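PDB 6JIL: cycloserine biosynthesis protein DcsG, which catalyses the ATP- and magnesium-dependent cyclisation of O-ureido-D-serine to the antibiotic D-cycloserine, as a monomeric ligase of the ATP-grasp family. Local coordinates for residues P56-W59 and A60-Q63; P82-L85 and V86-A89; D116-A119 and A120-F124; S276-L279 and T280-E283. All coordinates share one frame; numbering follows the deposited sequence.

Contact 1 (P56-W59 and A60-Q63); sequences PWTW and AERQ
A short 3-10 turn between strand 50-55 of the parallel sheet and helix 63-76 brings Trp59 against Gln63 and Thr58 against Glu61. The turn is closed by Glu61 N, which donates to Thr58 O over 2.8 Å; the donor stands well above the carbonyl plane, 57° out of it. Arg62, the N-cap residue of the helix, adds only weak bonds from its N to Thr58 O and Trp59 O. The Trp59 side chain is folded back over its own chain: with CG between the backbone N and the carbonyl carbon (chi1 69°), one face of the indole lies over Ala60 N, 3.2 Å from Trp59 CG. The Gln63 side chain crosses the indole at about a right angle, its CG 3.8 Å from Trp59 CZ3, and the ring and amide planes are 66° apart. Both indole nitrogens of the turn are held by Glu274, Trp59 NE1 by its carboxylate and Trp57 NE1 by its backbone O, while Thr58 OG1 bonds to Asp9. The turn lies near the metal site, with the Trp57 side chain about 5 Å from that of Glu271. A water donates to both Trp57 O, at 3.0 Å, and Glu61 OE2, at 3.1 Å.

Contact 2 (P82-L85 and V86-A89); sequences PMPL and VRWA
Arg87 turns its guanidinium back along the first turn of helix 83-89, laying one face over Met83, a selenomethionine. Met83 CB approaches that face, 3.4 Å from Arg87 NH2, and the backbone carbon of Met83 lies 3.6 Å above the guanidinium plane, displaced from the middle of the group. The aliphatic part of Arg87 is extended from CG to NE and starts with CG beside the backbone N (chi1 -56°), a course that carries the charged end toward the helix start. There Arg87 NH1 comes within 3.4 Å of Pro84 CA. On another side of the helix, Leu85 CD2 meets Ala89 CB at 3.9 Å. Met83 and Val86 run alongside each other, both packing on Cys70 of helix 63-76. Leu85 and Trp88 instead reach helix 227-244, where the Trp88 ring meets that of His243; Trp88 NE1 is bonded to Asp97. Four consecutive backbone bonds tie the turn, from Val86 N to Pro82 O at the N-cap through Ala89 N to Leu85 O at 2.8 Å. The Arg87 guanidinium lies over Met83 CB and the Met83-Pro84 backbone while keeping a long, weak ion pair with Glu71 of helix 63-76, consistent with a loosely held charge at the helix surface.

Contact 3 (D116-A119 and A120-F124); sequences DALA and AVRDF
One face of the Arg122 guanidinium carries Leu118 CD2, seated 3.6 Å from the plane and above the middle of the group. Leu118 CD2 is 3.7 Å from Arg122 CZ, and the other branch, Leu118 CD1, reaches 3.7 Å from Arg122 NE, so both methyls of the leucine bear on the arginine one helical turn later. Leu118 CG stands trans to its backbone N (chi1 -176°), while the Arg122 chain runs extended from CG to NE and brings its flat end across the leucine. A second flat group, the Asp116 carboxylate, serves as the N-cap of helix 117-127: its OD1 accepts from Ala119 N at 3.0 Å, along a nearly straight N-H (168°) that meets OD1 from above the carboxylate plane. The negative charge at this end would also be favourable to the helix dipole. Successive backbone bonds follow, including Ala120 N to Asp116 O at 3.0 Å and Asp123 N to Ala119 O at 2.8 Å. Arg122 and Asp123 lie on the exposed side of the helix. Toward the interior, Ala117, Leu118 and Val121 pack on helix 155-167, Ala120 touches Val111 of strand 109-111, and Phe124 rests on strands 109-111 and 172-176 of the antiparallel sheet.

Contact 4 (S276-L279 and T280-E283); sequences SLNL and TFSE
Phe281 N donates to Asn278 O at 3.0 Å, the backbone bond that closes a 3-10 turn in the loop between strand 265-271 and helix 285-296; Asn278 has phi and psi of 64° and 39°, in the left-handed region. The turn lies in the active-site region of this ATP-grasp enzyme. Asn278 O lies at the edge of the Phe281 ring, near its plane, and Asn278 CB touches the ring at CD1, 4.0 Å away. Both side chains also pack on Ile200 of strand 195-202. The amide of Asn278 bonds outside the turn: Asn278 OD1 accepts from Arg220 NH1, which also bonds to Ser276 OG, and Ser276 O accepts from Arg254. Arg220 and Arg254 are inferred active-site residues, an arrangement consistent with the loop bracing both guanidinium groups. Asp18 meanwhile holds the backbone N of Leu277 and Leu279, with Leu279 packing on Leu22 and Ala286. Ser282 grips Leu279 O twice, through its N at 3.2 Å and through its hydroxyl, whose position between N and the carbonyl carbon (chi1 67°) brings it back to the same face of that carbonyl, with Ser282 OG 3.0 Å from Leu279 O.

Overall arrangement
The four contacts come one after another along the chain. Contacts 1 and 2 are neighbours in space, centres 15 Å apart, and share helix 63-76: residues 56-63 lead into it, and helix 83-89 packs on its later part. Contact 4, late in the sequence, returns to contact 1, where Trp57 CZ2 packs 4.2 Å from Ser276 CA although the centres are 22 Å apart. Contact 3 stands alone on helix 117-127 beside the antiparallel sheet 109-111, 172-176, 133-138, 148-151; its centre is 40 Å from that of contact 4. Contact 1 lies near the magnesium site and contact 4 beside Arg220 and Arg254, inferred to be catalytic, while contact 3 lies on the nucleotide-binding side, at the surface.

Contact 1 (P56-W59 and A60-Q63)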
loop_
_atom_site.group_PDB
_atom_site.type_symbol
_atom_site.label_atom_id
_atom_site.label_comp_id
_atom_site.label_asym_id
_atom_site.label_seq_id
_atom_site.Cartn_x
_atom_site.Cartn_y
_atom_site.Cartn_z
ATOM N N PRO A 56 11.039 3.127 -1.681
ATOM C CA PRO A 56 11.451 3.459 -3.044
ATOM C C PRO A 56 10.153 3.954 -3.675
ATOM O O PRO A 56 9.719 3.474 -4.722
ATOM C CB PRO A 56 11.866 2.110 -3.587
ATOM C CG PRO A 56 10.800 1.228 -3.017
ATOM C CD PRO A 56 10.670 1.702 -1.587
ATOM N N TRP A 57 9.536 4.927 -3.021
ATOM C CA TRP A 57 8.235 5.401 -3.455
ATOM C C TRP A 57 8.057 6.054 -4.812
ATOM O O TRP A 57 6.921 6.301 -5.226
ATOM C CB TRP A 57 7.615 6.252 -2.347
ATOM C CG TRP A 57 7.419 5.441 -1.082
ATOM C CD1 TRP A 57 7.125 4.104 -0.999
ATOM C CD2 TRP A 57 7.499 5.913 0.267
ATOM N NE1 TRP A 57 7.026 3.716 0.314
ATOM C CE2 TRP A 57 7.248 4.807 1.113
ATOM C CE3 TRP A 57 7.757 7.160 0.844
ATOM C CZ2 TRP A 57 7.249 4.913 2.504
ATOM C CZ3 TRP A 57 7.760 7.267 2.233
ATOM C CH2 TRP A 57 7.507 6.149 3.045
ATOM N N THR A 58 9.149 6.319 -5.524
ATOM C CA THR A 58 8.992 6.900 -6.848
ATOM C C THR A 58 8.666 5.766 -7.823
ATOM O O THR A 58 8.541 5.990 -9.024
ATOM C CB THR A 58 10.267 7.654 -7.330
ATOM O OG1 THR A 58 11.388 6.762 -7.354
ATOM C CG2 THR A 58 10.563 8.823 -6.416
ATOM N N TRP A 59 8.525 4.549 -7.304
ATOM C CA TRP A 59 8.200 3.416 -8.166
ATOM C C TRP A 59 6.854 3.687 -8.817
ATOM O O TRP A 59 6.559 3.164 -9.893
ATOM C CB TRP A 59 8.131 2.101 -7.376
ATOM C CG TRP A 59 6.965 1.988 -6.423
ATOM C CD1 TRP A 59 6.958 2.285 -5.086
ATOM C CD2 TRP A 59 5.631 1.576 -6.744
ATOM N NE1 TRP A 59 5.705 2.087 -4.559
ATOM C CE2 TRP A 59 4.870 1.654 -5.554
ATOM C CE3 TRP A 59 5.004 1.150 -7.923
ATOM C CZ2 TRP A 59 3.511 1.325 -5.510
ATOM C CZ3 TRP A 59 3.652 0.825 -7.877
ATOM C CH2 TRP A 59 2.923 0.915 -6.677
ATOM N N ALA A 60 6.041 4.508 -8.155
ATOM C CA ALA A 60 4.722 4.867 -8.665
ATOM C C ALA A 60 4.823 5.670 -9.956
ATOM O O ALA A 60 3.847 5.785 -10.691
ATOM C CB ALA A 60 3.954 5.666 -7.622
ATOM N N GLU A 61 6.001 6.233 -10.214
ATOM C CA GLU A 61 6.243 7.024 -11.420
ATOM C C GLU A 61 6.858 6.166 -12.514
ATOM O O GLU A 61 6.774 6.501 -13.693
ATOM C CB GLU A 61 7.189 8.185 -11.124
ATOM C CG GLU A 61 6.525 9.361 -10.471
ATOM C CD GLU A 61 7.530 10.332 -9.909
ATOM O OE1 GLU A 61 8.497 10.671 -10.630
ATOM O OE2 GLU A 61 7.355 10.761 -8.747
ATOM N N ARG A 62 7.483 5.066 -12.114
ATOM C CA ARG A 62 8.108 4.159 -13.064
ATOM C C ARG A 62 8.014 2.729 -12.541
ATOM O O ARG A 62 9.006 2.107 -12.172
ATOM C CB ARG A 62 9.565 4.572 -13.306
ATOM C CG ARG A 62 10.318 5.024 -12.066
ATOM C CD ARG A 62 11.711 5.524 -12.429
ATOM N NE ARG A 62 11.670 6.651 -13.360
ATOM C CZ ARG A 62 11.248 7.876 -13.045
ATOM N NH1 ARG A 62 10.829 8.145 -11.811
ATOM N NH2 ARG A 62 11.244 8.834 -13.966
ATOM N N GLN A 63 6.791 2.219 -12.533
ATOM C CA GLN A 63 6.496 0.890 -12.042
ATOM C C GLN A 63 7.312 -0.210 -12.697
ATOM O O GLN A 63 7.990 -0.965 -12.009
ATOM C CB GLN A 63 5.000 0.611 -12.205
ATOM C CG GLN A 63 4.107 1.688 -11.585
ATOM C CD GLN A 63 3.851 2.873 -12.516
ATOM O OE1 GLN A 63 4.779 3.460 -13.074
ATOM N NE2 GLN A 63 2.576 3.231 -12.677
HETATM O O HOH W 1 6.221 8.852 -6.636
#

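Contact 2 (P82-L85 and V86-A89)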
loop_
_atom_site.group_PDB
_atom_site.type_symbol
_atom_site.label_atom_id
_atom_site.label_comp_id
_atom_site.label_asym_id
_atom_site.label_seq_id
_atom_site.Cartn_x
_atom_site.Cartn_y
_atom_site.Cartn_z
ATOM N N PRO A 82 9.676 -11.885 -1.300
ATOM C CA PRO A 82 9.978 -12.518 -2.591
ATOM C C PRO A 82 9.147 -11.947 -3.731
ATOM O O PRO A 82 8.065 -11.410 -3.505
ATOM C CB PRO A 82 9.693 -13.996 -2.328
ATOM C CG PRO A 82 8.642 -13.951 -1.257
ATOM C CD PRO A 82 9.159 -12.880 -0.344
HETATM N N MSE A 83 9.656 -12.084 -4.953
HETATM C CA MSE A 83 8.993 -11.546 -6.137
HETATM C C MSE A 83 7.491 -11.765 -6.259
HETATM O O MSE A 83 6.753 -10.817 -6.531
HETATM C CB MSE A 83 9.707 -12.033 -7.397
HETATM C CG MSE A 83 11.088 -11.425 -7.544
HETATM SE SE MSE A 83 11.024 -9.492 -7.755
HETATM C CE MSE A 83 10.822 -8.951 -5.928
ATOM N N PRO A 84 7.009 -13.006 -6.064
ATOM C CA PRO A 84 5.558 -13.192 -6.183
ATOM C C PRO A 84 4.809 -12.159 -5.338
ATOM O O PRO A 84 3.863 -11.529 -5.814
ATOM C CB PRO A 84 5.352 -14.623 -5.687
ATOM C CG PRO A 84 6.610 -15.296 -6.120
ATOM C CD PRO A 84 7.674 -14.278 -5.736
ATOM N N LEU A 85 5.253 -11.982 -4.093
ATOM C CA LEU A 85 4.646 -11.020 -3.171
ATOM C C LEU A 85 4.786 -9.601 -3.716
ATOM O O LEU A 85 3.838 -8.826 -3.697
ATOM C CB LEU A 85 5.330 -11.082 -1.798
ATOM C CG LEU A 85 4.559 -10.692 -0.526
ATOM C CD1 LEU A 85 5.553 -10.207 0.505
ATOM C CD2 LEU A 85 3.527 -9.619 -0.799
ATOM N N VAL A 86 5.974 -9.261 -4.196
ATOM C CA VAL A 86 6.216 -7.928 -4.732
ATOM C C VAL A 86 5.285 -7.560 -5.888
ATOM O O VAL A 86 4.628 -6.520 -5.843
ATOM C CB VAL A 86 7.688 -7.773 -5.198
ATOM C CG1 VAL A 86 7.888 -6.420 -5.901
ATOM C CG2 VAL A 86 8.621 -7.890 -3.994
ATOM N N ARG A 87 5.221 -8.400 -6.917
ATOM C CA ARG A 87 4.364 -8.111 -8.066
ATOM C C ARG A 87 2.903 -7.975 -7.657
ATOM O O ARG A 87 2.177 -7.115 -8.161
ATOM C CB ARG A 87 4.462 -9.218 -9.126
ATOM C CG ARG A 87 5.858 -9.513 -9.634
ATOM C CD ARG A 87 5.825 -10.480 -10.817
ATOM N NE ARG A 87 7.035 -11.299 -10.868
ATOM C CZ ARG A 87 7.187 -12.464 -10.236
ATOM N NH1 ARG A 87 6.198 -12.965 -9.503
ATOM N NH2 ARG A 87 8.338 -13.124 -10.319
ATOM N N TRP A 88 2.484 -8.843 -6.744
ATOM C CA TRP A 88 1.108 -8.875 -6.263
ATOM C C TRP A 88 0.760 -7.674 -5.373
ATOM O O TRP A 88 -0.330 -7.104 -5.486
ATOM C CB TRP A 88 0.876 -10.176 -5.487
ATOM C CG TRP A 88 -0.562 -10.472 -5.170
ATOM C CD1 TRP A 88 -1.520 -10.899 -6.041
ATOM C CD2 TRP A 88 -1.209 -10.340 -3.900
ATOM N NE1 TRP A 88 -2.719 -11.039 -5.396
ATOM C CE2 TRP A 88 -2.560 -10.702 -4.081
ATOM C CE3 TRP A 88 -0.778 -9.950 -2.628
ATOM C CZ2 TRP A 88 -3.490 -10.686 -3.036
ATOM C CZ3 TRP A 88 -1.705 -9.931 -1.585
ATOM C CH2 TRP A 88 -3.048 -10.298 -1.801
ATOM N N ALA A 89 1.698 -7.291 -4.507
ATOM C CA ALA A 89 1.489 -6.196 -3.569
ATOM C C ALA A 89 1.531 -4.819 -4.195
ATOM O O ALA A 89 0.978 -3.879 -3.642
ATOM C CB ALA A 89 2.514 -6.277 -2.431
#

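Contact 3 (D116-A119 and A120-F124)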
loop_
_atom_site.group_PDB
_atom_site.type_symbol
_atom_site.label_atom_id
_atom_site.label_comp_id
_atom_site.label_asym_id
_atom_site.label_seq_id
_atom_site.Cartn_x
_atom_site.Cartn_y
_atom_site.Cartn_z
ATOM N N ASP A 116 -12.448 0.547 -23.367
ATOM C CA ASP A 116 -13.043 1.809 -23.780
ATOM C C ASP A 116 -13.214 2.582 -22.474
ATOM O O ASP A 116 -14.040 2.222 -21.638
ATOM C CB ASP A 116 -14.404 1.537 -24.429
ATOM C CG ASP A 116 -15.063 2.787 -24.958
ATOM O OD1 ASP A 116 -15.168 3.780 -24.207
ATOM O OD2 ASP A 116 -15.496 2.770 -26.130
ATOM N N ALA A 117 -12.432 3.637 -22.289
ATOM C CA ALA A 117 -12.497 4.416 -21.055
ATOM C C ALA A 117 -13.894 4.904 -20.662
ATOM O O ALA A 117 -14.363 4.619 -19.551
ATOM C CB ALA A 117 -11.535 5.603 -21.130
ATOM N N LEU A 118 -14.562 5.629 -21.558
ATOM C CA LEU A 118 -15.885 6.159 -21.243
ATOM C C LEU A 118 -16.959 5.099 -21.027
ATOM O O LEU A 118 -17.811 5.257 -20.158
ATOM C CB LEU A 118 -16.349 7.152 -22.312
ATOM C CG LEU A 118 -17.694 7.823 -21.996
ATOM C CD1 LEU A 118 -17.669 8.375 -20.577
ATOM C CD2 LEU A 118 -17.968 8.936 -22.985
ATOM N N ALA A 119 -16.930 4.026 -21.811
ATOM C CA ALA A 119 -17.921 2.970 -21.637
ATOM C C ALA A 119 -17.716 2.357 -20.259
ATOM O O ALA A 119 -18.676 2.132 -19.526
ATOM C CB ALA A 119 -17.765 1.903 -22.713
ATOM N N ALA A 120 -16.457 2.093 -19.912
ATOM C CA ALA A 120 -16.116 1.508 -18.620
ATOM C C ALA A 120 -16.684 2.331 -17.467
ATOM O O ALA A 120 -17.227 1.770 -16.513
ATOM C CB ALA A 120 -14.605 1.399 -18.474
ATOM N N VAL A 121 -16.550 3.655 -17.550
ATOM C CA VAL A 121 -17.061 4.530 -16.497
ATOM C C VAL A 121 -18.588 4.476 -16.426
ATOM O O VAL A 121 -19.171 4.416 -15.338
ATOM C CB VAL A 121 -16.622 5.987 -16.715
ATOM C CG1 VAL A 121 -17.323 6.896 -15.718
ATOM C CG2 VAL A 121 -15.109 6.106 -16.554
ATOM N N ARG A 122 -19.231 4.480 -17.589
ATOM C CA ARG A 122 -20.680 4.434 -17.644
ATOM C C ARG A 122 -21.257 3.109 -17.168
ATOM O O ARG A 122 -22.273 3.096 -16.480
ATOM C CB ARG A 122 -21.157 4.777 -19.055
ATOM C CG ARG A 122 -20.874 6.237 -19.373
ATOM C CD ARG A 122 -21.418 6.721 -20.698
ATOM N NE ARG A 122 -21.353 8.181 -20.745
ATOM C CZ ARG A 122 -21.480 8.909 -21.849
ATOM N NH1 ARG A 122 -21.681 8.317 -23.022
ATOM N NH2 ARG A 122 -21.398 10.234 -21.777
ATOM N N ASP A 123 -20.623 1.993 -17.513
ATOM C CA ASP A 123 -21.134 0.710 -17.049
ATOM C C ASP A 123 -21.040 0.697 -15.531
ATOM O O ASP A 123 -21.945 0.228 -14.849
ATOM C CB ASP A 123 -20.314 -0.457 -17.596
ATOM C CG ASP A 123 -20.773 -1.797 -17.033
ATOM O OD1 ASP A 123 -21.869 -2.257 -17.417
ATOM O OD2 ASP A 123 -20.053 -2.386 -16.195
ATOM N N PHE A 124 -19.925 1.214 -15.022
ATOM C CA PHE A 124 -19.663 1.288 -13.585
ATOM C C PHE A 124 -20.760 2.051 -12.841
ATOM O O PHE A 124 -21.287 1.573 -11.836
ATOM C CB PHE A 124 -18.312 1.970 -13.341
ATOM C CG PHE A 124 -18.037 2.274 -11.897
ATOM C CD1 PHE A 124 -17.744 1.254 -10.999
ATOM C CD2 PHE A 124 -18.087 3.583 -11.433
ATOM C CE1 PHE A 124 -17.507 1.530 -9.661
ATOM C CE2 PHE A 124 -17.848 3.875 -10.084
ATOM C CZ PHE A 124 -17.558 2.846 -9.200
#

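Contact 4 (S276-L279 and T280-E283)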
loop_
_atom_site.group_PDB
_atom_site.type_symbol
_atom_site.label_atom_id
_atom_site.label_comp_id
_atom_site.label_asym_id
_atom_site.label_seq_id
_atom_site.Cartn_x
_atom_site.Cartn_y
_atom_site.Cartn_z
ATOM N N SER A 276 4.437 2.377 4.493
ATOM C CA SER A 276 4.793 3.366 5.483
ATOM C C SER A 276 4.179 2.613 6.662
ATOM O O SER A 276 3.032 2.151 6.579
ATOM C CB SER A 276 4.045 4.671 5.239
ATOM O OG SER A 276 3.920 5.420 6.438
ATOM N N LEU A 277 4.931 2.455 7.740
ATOM C CA LEU A 277 4.435 1.705 8.893
ATOM C C LEU A 277 3.992 2.531 10.100
ATOM O O LEU A 277 3.360 1.996 11.006
ATOM C CB LEU A 277 5.499 0.688 9.309
ATOM C CG LEU A 277 5.794 -0.363 8.235
ATOM C CD1 LEU A 277 7.132 -1.034 8.498
ATOM C CD2 LEU A 277 4.676 -1.394 8.219
ATOM N N ASN A 278 4.321 3.821 10.113
ATOM C CA ASN A 278 3.961 4.716 11.219
ATOM C C ASN A 278 4.638 4.300 12.523
ATOM O O ASN A 278 4.042 4.382 13.603
ATOM C CB ASN A 278 2.438 4.748 11.422
ATOM C CG ASN A 278 1.701 5.278 10.209
ATOM O OD1 ASN A 278 2.021 6.343 9.698
ATOM N ND2 ASN A 278 0.707 4.534 9.746
ATOM N N LEU A 279 5.888 3.862 12.419
ATOM C CA LEU A 279 6.650 3.421 13.583
ATOM C C LEU A 279 6.729 4.464 14.692
ATOM O O LEU A 279 6.675 4.121 15.873
ATOM C CB LEU A 279 8.072 3.034 13.162
ATOM C CG LEU A 279 8.207 1.917 12.123
ATOM C CD1 LEU A 279 9.685 1.640 11.854
ATOM C CD2 LEU A 279 7.500 0.661 12.621
ATOM N N THR A 280 6.849 5.732 14.315
ATOM C CA THR A 280 6.968 6.807 15.290
ATOM C C THR A 280 5.679 7.142 16.038
ATOM O O THR A 280 5.665 8.030 16.895
ATOM C CB THR A 280 7.540 8.088 14.628
ATOM O OG1 THR A 280 6.624 8.581 13.645
ATOM C CG2 THR A 280 8.868 7.774 13.941
ATOM N N PHE A 281 4.598 6.433 15.720
ATOM C CA PHE A 281 3.321 6.653 16.401
ATOM C C PHE A 281 3.046 5.564 17.434
ATOM O O PHE A 281 1.996 5.561 18.069
ATOM C CB PHE A 281 2.153 6.678 15.411
ATOM C CG PHE A 281 2.031 7.956 14.644
ATOM C CD1 PHE A 281 2.802 8.179 13.508
ATOM C CD2 PHE A 281 1.120 8.929 15.040
ATOM C CE1 PHE A 281 2.663 9.349 12.778
ATOM C CE2 PHE A 281 0.975 10.103 14.317
ATOM C CZ PHE A 281 1.747 10.314 13.183
ATOM N N SER A 282 3.982 4.633 17.581
ATOM C CA SER A 282 3.841 3.534 18.536
ATOM C C SER A 282 5.080 3.554 19.416
ATOM O O SER A 282 6.120 4.036 18.984
ATOM C CB SER A 282 3.780 2.203 17.794
ATOM O OG SER A 282 5.024 1.929 17.171
ATOM N N GLU A 283 5.002 3.015 20.626
ATOM C CA GLU A 283 6.182 3.045 21.483
ATOM C C GLU A 283 7.167 1.902 21.272
ATOM O O GLU A 283 8.288 1.965 21.769
ATOM C CB GLU A 283 5.797 3.116 22.966
ATOM C CG GLU A 283 6.966 3.545 23.881
ATOM C CD GLU A 283 7.422 4.997 23.657
ATOM O OE1 GLU A 283 6.696 5.923 24.083
ATOM O OE2 GLU A 283 8.501 5.215 23.053
#